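Side-chain contacts in esterase (Thermotoga maritima, PDB 3DOH), which probably hydrolyses carboxylic esters with an alpha/beta-hydrolase domain, carried behind an immunoglobulin-like N-terminal domain: residues P40-V45 against V116-V121; V25-P30 against E127-K132; I265-L270 against W278-E283. One frame throughout, in Å; residues are numbered along the deposited sequence.

Contacts 1 and 2 are neighbours in the immunoglobulin-like domain, their centres about 9 Å apart, and contact 1 is nested inside the loop that contact 2 closes. Tyr29 of contact 2 joins them: its OH lies 3.5 Å from Phe43 CE1, and its CZ 4.0 Å from Ile118 CD1. Both contacts also touch the second subunit. Contact 3 belongs to the hydrolase part, beside a probable nucleophile elbow around Ser271, which with His359 and Asp319 has the geometry of a catalytic triad. The centre of contact 3 is about 50 Å from that of contact 1 and about 46 Å from that of contact 2, so contacts 1 and 2 are remote from the presumed active site.

Contact 1. Residues P40-V45 against V116-V121; sequences PDQFSV and VPIFDV
At one end of the immunoglobulin-like domain, Gln42, the last residue of a short 3-10 turn, lays its side chain against Val116 and Ile118 of the loop that leaves strand 110-114. The stem of the glutamine makes the nearer approach, with CB 3.5 Å and CG 3.7 Å from Val116 CG2. The two side chains cross at about a right angle, and Val116 presents this one methyl to the stem. Beyond CG the glutamine stays extended (chi2 175°), which carries its carboxamide on to the next inward-turned residue, Ile118. There Ile118 CG2 lies over a face of the carboxamide, 3.9 Å from both Gln42 OE1 and Gln42 NE2, a methyl that makes no polar claim on the group. Glutamine suits the place because its CH2 groups can cover valine while its amide oxygen, OE1, accepts a hydrogen bond from the backbone N of Ser39, just before the turn.

The turn leads straight into strand 43-48, which runs antiparallel to strand 110-114 in the beta-sandwich expected of this domain, and backbone bonding between Gln42 and Leu115 prolongs that pairing to the site of contact. Branched Val116 and Ile118 belong in such surroundings, both being buried; Pro117 between them points away from the turn. Tyr53 of the second subunit packs on Val116 and Pro117, while Lys46 of that subunit bonds to the backbone oxygen of Asp41.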
# COMPACT_ATOMS: atom_id res chain seq x y z
N PRO A 40 18.98 -16.13 6.14
CA PRO A 40 18.26 -15.62 7.33
C PRO A 40 17.12 -16.49 7.86
O PRO A 40 16.91 -16.56 9.06
CB PRO A 40 17.72 -14.26 6.85
CG PRO A 40 18.78 -13.82 5.89
CD PRO A 40 19.16 -15.07 5.13
N ASP A 41 16.41 -17.16 6.98
CA ASP A 41 15.27 -17.97 7.41
C ASP A 41 15.64 -19.31 8.06
O ASP A 41 14.76 -20.16 8.28
CB ASP A 41 14.27 -18.17 6.26
CG ASP A 41 14.86 -18.96 5.07
OD1 ASP A 41 14.05 -19.27 4.18
OD2 ASP A 41 16.08 -19.29 5.01
N GLN A 42 16.92 -19.52 8.33
CA GLN A 42 17.35 -20.76 8.99
C GLN A 42 17.54 -20.51 10.49
O GLN A 42 17.86 -21.42 11.26
CB GLN A 42 18.65 -21.28 8.39
CG GLN A 42 18.65 -21.57 6.89
CD GLN A 42 20.05 -21.97 6.42
OE1 GLN A 42 21.02 -21.27 6.69
NE2 GLN A 42 20.16 -23.12 5.76
N PHE A 43 17.32 -19.28 10.92
CA PHE A 43 17.59 -18.93 12.29
C PHE A 43 16.46 -18.09 12.85
O PHE A 43 15.63 -17.60 12.11
CB PHE A 43 18.87 -18.13 12.32
CG PHE A 43 20.08 -18.88 11.85
CD1 PHE A 43 20.91 -19.51 12.76
CD2 PHE A 43 20.40 -18.92 10.50
CE1 PHE A 43 22.05 -20.19 12.34
CE2 PHE A 43 21.53 -19.60 10.06
CZ PHE A 43 22.36 -20.23 10.99
N SER A 44 16.47 -17.90 14.15
CA SER A 44 15.51 -17.04 14.78
C SER A 44 16.20 -16.26 15.88
O SER A 44 17.10 -16.79 16.56
CB SER A 44 14.44 -17.89 15.41
OG SER A 44 13.47 -17.07 15.98
N VAL A 45 15.82 -15.01 16.09
CA VAL A 45 16.39 -14.27 17.20
C VAL A 45 15.28 -13.55 17.98
O VAL A 45 14.42 -12.95 17.37
CB VAL A 45 17.48 -13.30 16.69
CG1 VAL A 45 18.00 -12.41 17.81
CG2 VAL A 45 18.65 -14.06 16.09
N VAL A 116 16.82 -25.22 11.29
CA VAL A 116 16.91 -26.29 10.35
C VAL A 116 18.35 -26.74 10.41
O VAL A 116 19.22 -25.99 10.88
CB VAL A 116 16.64 -25.78 8.93
CG1 VAL A 116 15.18 -25.40 8.78
CG2 VAL A 116 17.59 -24.64 8.56
N PRO A 117 18.62 -27.96 9.92
CA PRO A 117 20.01 -28.39 9.95
C PRO A 117 20.80 -27.46 9.05
O PRO A 117 20.21 -26.75 8.25
CB PRO A 117 19.93 -29.82 9.38
CG PRO A 117 18.51 -30.24 9.59
CD PRO A 117 17.75 -28.99 9.33
N ILE A 118 22.13 -27.41 9.19
CA ILE A 118 22.97 -26.60 8.30
C ILE A 118 24.23 -27.35 7.86
O ILE A 118 24.72 -28.26 8.56
CB ILE A 118 23.39 -25.25 8.89
CG1 ILE A 118 24.04 -25.46 10.27
CG2 ILE A 118 22.22 -24.28 8.92
CD1 ILE A 118 25.13 -24.42 10.64
N PHE A 119 24.74 -26.95 6.70
CA PHE A 119 25.88 -27.64 6.13
C PHE A 119 27.15 -27.14 6.80
O PHE A 119 27.30 -25.93 7.02
CB PHE A 119 25.90 -27.46 4.59
CG PHE A 119 24.86 -28.30 3.86
CD1 PHE A 119 25.01 -29.70 3.76
CD2 PHE A 119 23.73 -27.70 3.27
CE1 PHE A 119 24.05 -30.48 3.08
CE2 PHE A 119 22.75 -28.46 2.59
CZ PHE A 119 22.92 -29.86 2.49
N ASP A 120 28.05 -28.05 7.18
CA ASP A 120 29.41 -27.63 7.60
C ASP A 120 30.53 -28.04 6.60
O ASP A 120 30.29 -28.77 5.62
CB ASP A 120 29.72 -28.02 9.06
CG ASP A 120 30.52 -29.29 9.17
OD1 ASP A 120 30.62 -30.01 8.16
OD2 ASP A 120 31.04 -29.58 10.28
N VAL A 121 31.75 -27.56 6.88
CA VAL A 121 32.88 -27.72 5.96
C VAL A 121 33.39 -29.16 5.86
O VAL A 121 34.06 -29.52 4.88
CB VAL A 121 34.07 -26.76 6.30
CG1 VAL A 121 33.55 -25.34 6.57
CG2 VAL A 121 34.91 -27.27 7.49

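Contact 2. Residues V25-P30 against E127-K132; sequences VVIEYP and EPFTSK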
# COMPACT_ATOMS: atom_id res chain seq x y z
N VAL A 25 24.02 -11.08 16.38
CA VAL A 25 24.18 -12.22 17.23
C VAL A 25 25.20 -13.08 16.51
O VAL A 25 25.03 -13.39 15.32
CB VAL A 25 22.84 -12.95 17.42
CG1 VAL A 25 23.06 -14.36 17.85
CG2 VAL A 25 21.96 -12.22 18.42
N VAL A 26 26.26 -13.44 17.22
CA VAL A 26 27.31 -14.32 16.68
C VAL A 26 27.33 -15.68 17.39
O VAL A 26 27.46 -15.76 18.62
CB VAL A 26 28.71 -13.68 16.79
CG1 VAL A 26 29.79 -14.67 16.47
CG2 VAL A 26 28.83 -12.47 15.86
N ILE A 27 27.22 -16.75 16.61
CA ILE A 27 27.23 -18.10 17.17
C ILE A 27 28.56 -18.75 16.85
O ILE A 27 28.97 -18.75 15.70
CB ILE A 27 26.08 -18.97 16.58
CG1 ILE A 27 24.73 -18.22 16.65
CG2 ILE A 27 26.10 -20.37 17.25
CD1 ILE A 27 23.66 -18.66 15.68
N GLU A 28 29.26 -19.26 17.86
CA GLU A 28 30.50 -20.02 17.64
C GLU A 28 30.16 -21.50 17.60
O GLU A 28 29.82 -22.10 18.63
CB GLU A 28 31.58 -19.75 18.70
CG GLU A 28 32.87 -20.58 18.45
CD GLU A 28 34.09 -20.14 19.29
OE1 GLU A 28 34.00 -19.87 20.50
OE2 GLU A 28 35.19 -20.09 18.69
N TYR A 29 30.24 -22.06 16.40
CA TYR A 29 29.99 -23.47 16.17
C TYR A 29 31.21 -24.35 16.48
O TYR A 29 32.34 -23.86 16.42
CB TYR A 29 29.53 -23.65 14.72
CG TYR A 29 28.05 -23.34 14.56
CD1 TYR A 29 27.09 -24.30 14.89
CD2 TYR A 29 27.61 -22.10 14.09
CE1 TYR A 29 25.73 -24.04 14.74
CE2 TYR A 29 26.26 -21.82 13.93
CZ TYR A 29 25.32 -22.79 14.26
OH TYR A 29 23.96 -22.53 14.12
N PRO A 30 30.98 -25.65 16.82
CA PRO A 30 32.13 -26.55 17.10
C PRO A 30 33.08 -26.78 15.88
O PRO A 30 34.28 -26.89 16.07
CB PRO A 30 31.45 -27.86 17.59
CG PRO A 30 30.05 -27.48 17.96
CD PRO A 30 29.70 -26.37 17.00
N GLU A 127 22.93 -30.00 13.70
CA GLU A 127 21.50 -30.10 13.98
C GLU A 127 20.98 -28.82 14.65
O GLU A 127 21.74 -28.09 15.31
CB GLU A 127 21.19 -31.37 14.79
CG GLU A 127 21.42 -32.71 14.03
CD GLU A 127 20.44 -32.96 12.86
OE1 GLU A 127 19.21 -32.89 13.08
OE2 GLU A 127 20.88 -33.24 11.71
N PRO A 128 19.68 -28.51 14.44
CA PRO A 128 18.99 -27.43 15.16
C PRO A 128 19.31 -27.34 16.68
O PRO A 128 19.46 -28.36 17.36
CB PRO A 128 17.53 -27.77 14.94
CG PRO A 128 17.50 -28.44 13.62
CD PRO A 128 18.80 -29.16 13.45
N PHE A 129 19.42 -26.11 17.19
CA PHE A 129 19.60 -25.87 18.63
C PHE A 129 18.86 -24.61 19.03
O PHE A 129 18.53 -23.79 18.18
CB PHE A 129 21.10 -25.75 19.02
CG PHE A 129 21.69 -24.38 18.75
CD1 PHE A 129 21.55 -23.33 19.69
CD2 PHE A 129 22.34 -24.12 17.54
CE1 PHE A 129 22.06 -22.08 19.44
CE2 PHE A 129 22.84 -22.87 17.27
CZ PHE A 129 22.71 -21.85 18.22
N THR A 130 18.63 -24.44 20.32
CA THR A 130 18.00 -23.24 20.84
C THR A 130 18.70 -22.91 22.11
O THR A 130 19.15 -23.81 22.80
CB THR A 130 16.54 -23.47 21.14
OG1 THR A 130 15.91 -23.98 19.97
CG2 THR A 130 15.85 -22.17 21.53
N SER A 131 18.80 -21.62 22.43
CA SER A 131 19.71 -21.16 23.48
C SER A 131 19.42 -19.71 23.87
O SER A 131 19.15 -18.87 23.01
CB SER A 131 21.16 -21.30 23.03
OG SER A 131 22.05 -20.85 24.04
N LYS A 132 19.47 -19.43 25.16
CA LYS A 132 19.73 -18.06 25.66
C LYS A 132 21.13 -17.64 25.16
O LYS A 132 21.86 -18.46 24.60
CB LYS A 132 19.64 -18.01 27.19
CG LYS A 132 18.21 -17.94 27.77
CD LYS A 132 18.10 -18.90 28.99
CE LYS A 132 16.85 -18.67 29.92
NZ LYS A 132 15.47 -18.65 29.25
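The Phe129 ring receives Tyr29 at its edge: Tyr29 OH lies in the plane of that ring, 3.4 Å from Phe129 CE2, and Ser131 CB is another edge neighbour in that plane. The two aromatic side chains cross at a slant. One face of the Tyr29 ring carries Ile27 CG2, 3.6 Å above the plane and displaced toward the rim. Ile27 and Phe129 reach toward each other from opposite directions, and the same methyl, Ile27 CG2, lies 3.8 Å from Phe129 CZ, so that it touches both aromatic rings. A chi1 of 81° places Phe129 CG between its backbone N and carbonyl carbon, with the ring reaching out to the other strand. Tyrosine suits its position because the ring packs among apolar groups while the buried hydroxyl is satisfied by Gln114 OE1. Were Phe129 replaced by an alanine, a gap would probably open beside the tyrosine, and the Ile27 methyl would lose its aromatic partner. No backbone bonds join the segments: the CA atoms of Tyr29 and Phe129 stand 10.9 Å apart, a distance bridged by the two aromatic side chains. Such interlayer packing of branched and aromatic residues is characteristic of the interior of a beta-sandwich, here that of the immunoglobulin-like domain.

Contact 3. Residues I265-L270 against W278-E283; sequences IYITGL and WTAIME
Ile267 and Ile281 reach toward each other from strand and helix, and their side chains meet at a slant, methyl against methyl. Ile267 CG2 lies 3.7 Å from Ile281 CG2, the closest approach between the two segments. The other branch of Ile267 goes to a different residue: with CG1 anti to the backbone N (chi1 -175°), the longer arm extends to set CD1 4.0 Å from Ala280 CB. One isoleucine thus divides its two branches between consecutive residues of a single helical turn. Ile281 has the other disposition, its CG1 lying between the backbone N and the carbonyl carbon (chi1 58°), which leaves CG2 beside the backbone N as the methyl offered to the strand.

Strand 264-270, helix 272-283 and strand 290-294 form a beta-alpha-beta unit of the alpha/beta-hydrolase fold, the contact packing the helix onto the strand just before it. Gly269, next to last in this strand, belongs to a GxSxG pattern with Ser271 and Gly273, consistent with the nucleophile elbow that connects strand to helix in this family. The neighbouring strand shares in the packing, since Ala291 touches both isoleucines; Val178 on the other neighbouring strand also packs on Ile267, and Phe288, from a loop, packs on Ile281.

A beta-branched isoleucine is at home in an extended strand and offers two separate apolar branches to the helix. Ala280 has a single methyl, enough to meet CD1 while Leu244 of helix 242-257 packs on the same residue.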
# COMPACT_ATOMS: atom_id res chain seq x y z
N ILE A 265 42.86 19.79 25.13
CA ILE A 265 41.82 19.15 25.91
C ILE A 265 40.50 19.81 25.48
O ILE A 265 40.22 20.97 25.81
CB ILE A 265 42.05 19.26 27.46
CG1 ILE A 265 43.31 18.48 27.85
CG2 ILE A 265 40.86 18.68 28.25
CD1 ILE A 265 43.83 18.89 29.21
N TYR A 266 39.73 19.07 24.71
CA TYR A 266 38.49 19.55 24.15
C TYR A 266 37.39 19.07 25.07
O TYR A 266 37.58 18.18 25.88
CB TYR A 266 38.32 18.93 22.80
CG TYR A 266 39.49 19.16 21.84
CD1 TYR A 266 39.98 20.44 21.59
CD2 TYR A 266 40.07 18.10 21.11
CE1 TYR A 266 41.02 20.65 20.70
CE2 TYR A 266 41.11 18.32 20.21
CZ TYR A 266 41.58 19.60 20.02
OH TYR A 266 42.62 19.88 19.12
N ILE A 267 36.23 19.67 24.96
CA ILE A 267 35.12 19.27 25.83
C ILE A 267 33.75 19.48 25.18
O ILE A 267 33.51 20.54 24.60
CB ILE A 267 35.17 20.01 27.20
CG1 ILE A 267 34.07 19.50 28.13
CG2 ILE A 267 35.12 21.54 27.00
CD1 ILE A 267 34.42 19.70 29.60
N THR A 268 32.89 18.48 25.29
CA THR A 268 31.56 18.51 24.76
C THR A 268 30.63 17.71 25.67
O THR A 268 31.07 16.79 26.38
CB THR A 268 31.50 17.96 23.27
OG1 THR A 268 30.14 17.98 22.78
CG2 THR A 268 32.05 16.54 23.20
N GLY A 269 29.35 18.06 25.64
CA GLY A 269 28.33 17.35 26.35
C GLY A 269 26.99 17.89 25.88
O GLY A 269 26.92 18.92 25.22
N LEU A 270 25.91 17.19 26.22
CA LEU A 270 24.58 17.54 25.75
C LEU A 270 23.63 17.75 26.91
O LEU A 270 23.65 17.01 27.89
CB LEU A 270 24.04 16.46 24.81
CG LEU A 270 24.05 15.03 25.36
CD1 LEU A 270 25.46 14.47 25.39
CD2 LEU A 270 23.42 14.97 26.74
N TRP A 278 29.31 24.43 29.26
CA TRP A 278 29.39 25.90 29.35
C TRP A 278 30.04 26.30 30.67
O TRP A 278 30.85 27.23 30.69
CB TRP A 278 28.03 26.56 29.29
CG TRP A 278 27.47 26.69 27.94
CD1 TRP A 278 26.34 26.07 27.46
CD2 TRP A 278 27.98 27.51 26.86
NE1 TRP A 278 26.13 26.45 26.16
CE2 TRP A 278 27.11 27.33 25.76
CE3 TRP A 278 29.09 28.37 26.72
CZ2 TRP A 278 27.31 27.98 24.53
CZ3 TRP A 278 29.29 29.01 25.48
CH2 TRP A 278 28.40 28.82 24.41
N THR A 279 29.66 25.60 31.76
CA THR A 279 30.11 25.92 33.10
C THR A 279 31.60 25.64 33.23
O THR A 279 32.36 26.49 33.70
CB THR A 279 29.28 25.16 34.19
OG1 THR A 279 27.89 25.58 34.14
CG2 THR A 279 29.84 25.39 35.62
N ALA A 280 32.01 24.44 32.80
CA ALA A 280 33.43 24.03 32.76
C ALA A 280 34.37 25.03 32.10
O ALA A 280 35.41 25.36 32.65
CB ALA A 280 33.57 22.71 32.08
N ILE A 281 34.03 25.48 30.90
CA ILE A 281 34.96 26.36 30.20
C ILE A 281 34.96 27.75 30.80
O ILE A 281 35.97 28.41 30.79
CB ILE A 281 34.68 26.42 28.66
CG1 ILE A 281 33.24 26.89 28.38
CG2 ILE A 281 35.06 25.09 27.97
CD1 ILE A 281 33.01 27.26 26.98
N MET A 282 33.84 28.19 31.33
CA MET A 282 33.73 29.50 31.91
C MET A 282 34.44 29.55 33.27
O MET A 282 35.05 30.57 33.65
CB MET A 282 32.26 29.88 32.06
CG MET A 282 31.68 30.72 30.94
SD MET A 282 29.91 30.82 31.16
CE MET A 282 29.38 31.50 29.59
N GLU A 283 34.38 28.44 34.01
CA GLU A 283 35.02 28.38 35.34
C GLU A 283 36.48 27.93 35.29
O GLU A 283 37.18 28.04 36.30
CB GLU A 283 34.24 27.48 36.29
CG GLU A 283 32.82 27.95 36.59
CD GLU A 283 32.73 29.40 37.05
OE1 GLU A 283 33.58 29.87 37.83
OE2 GLU A 283 31.78 30.08 36.63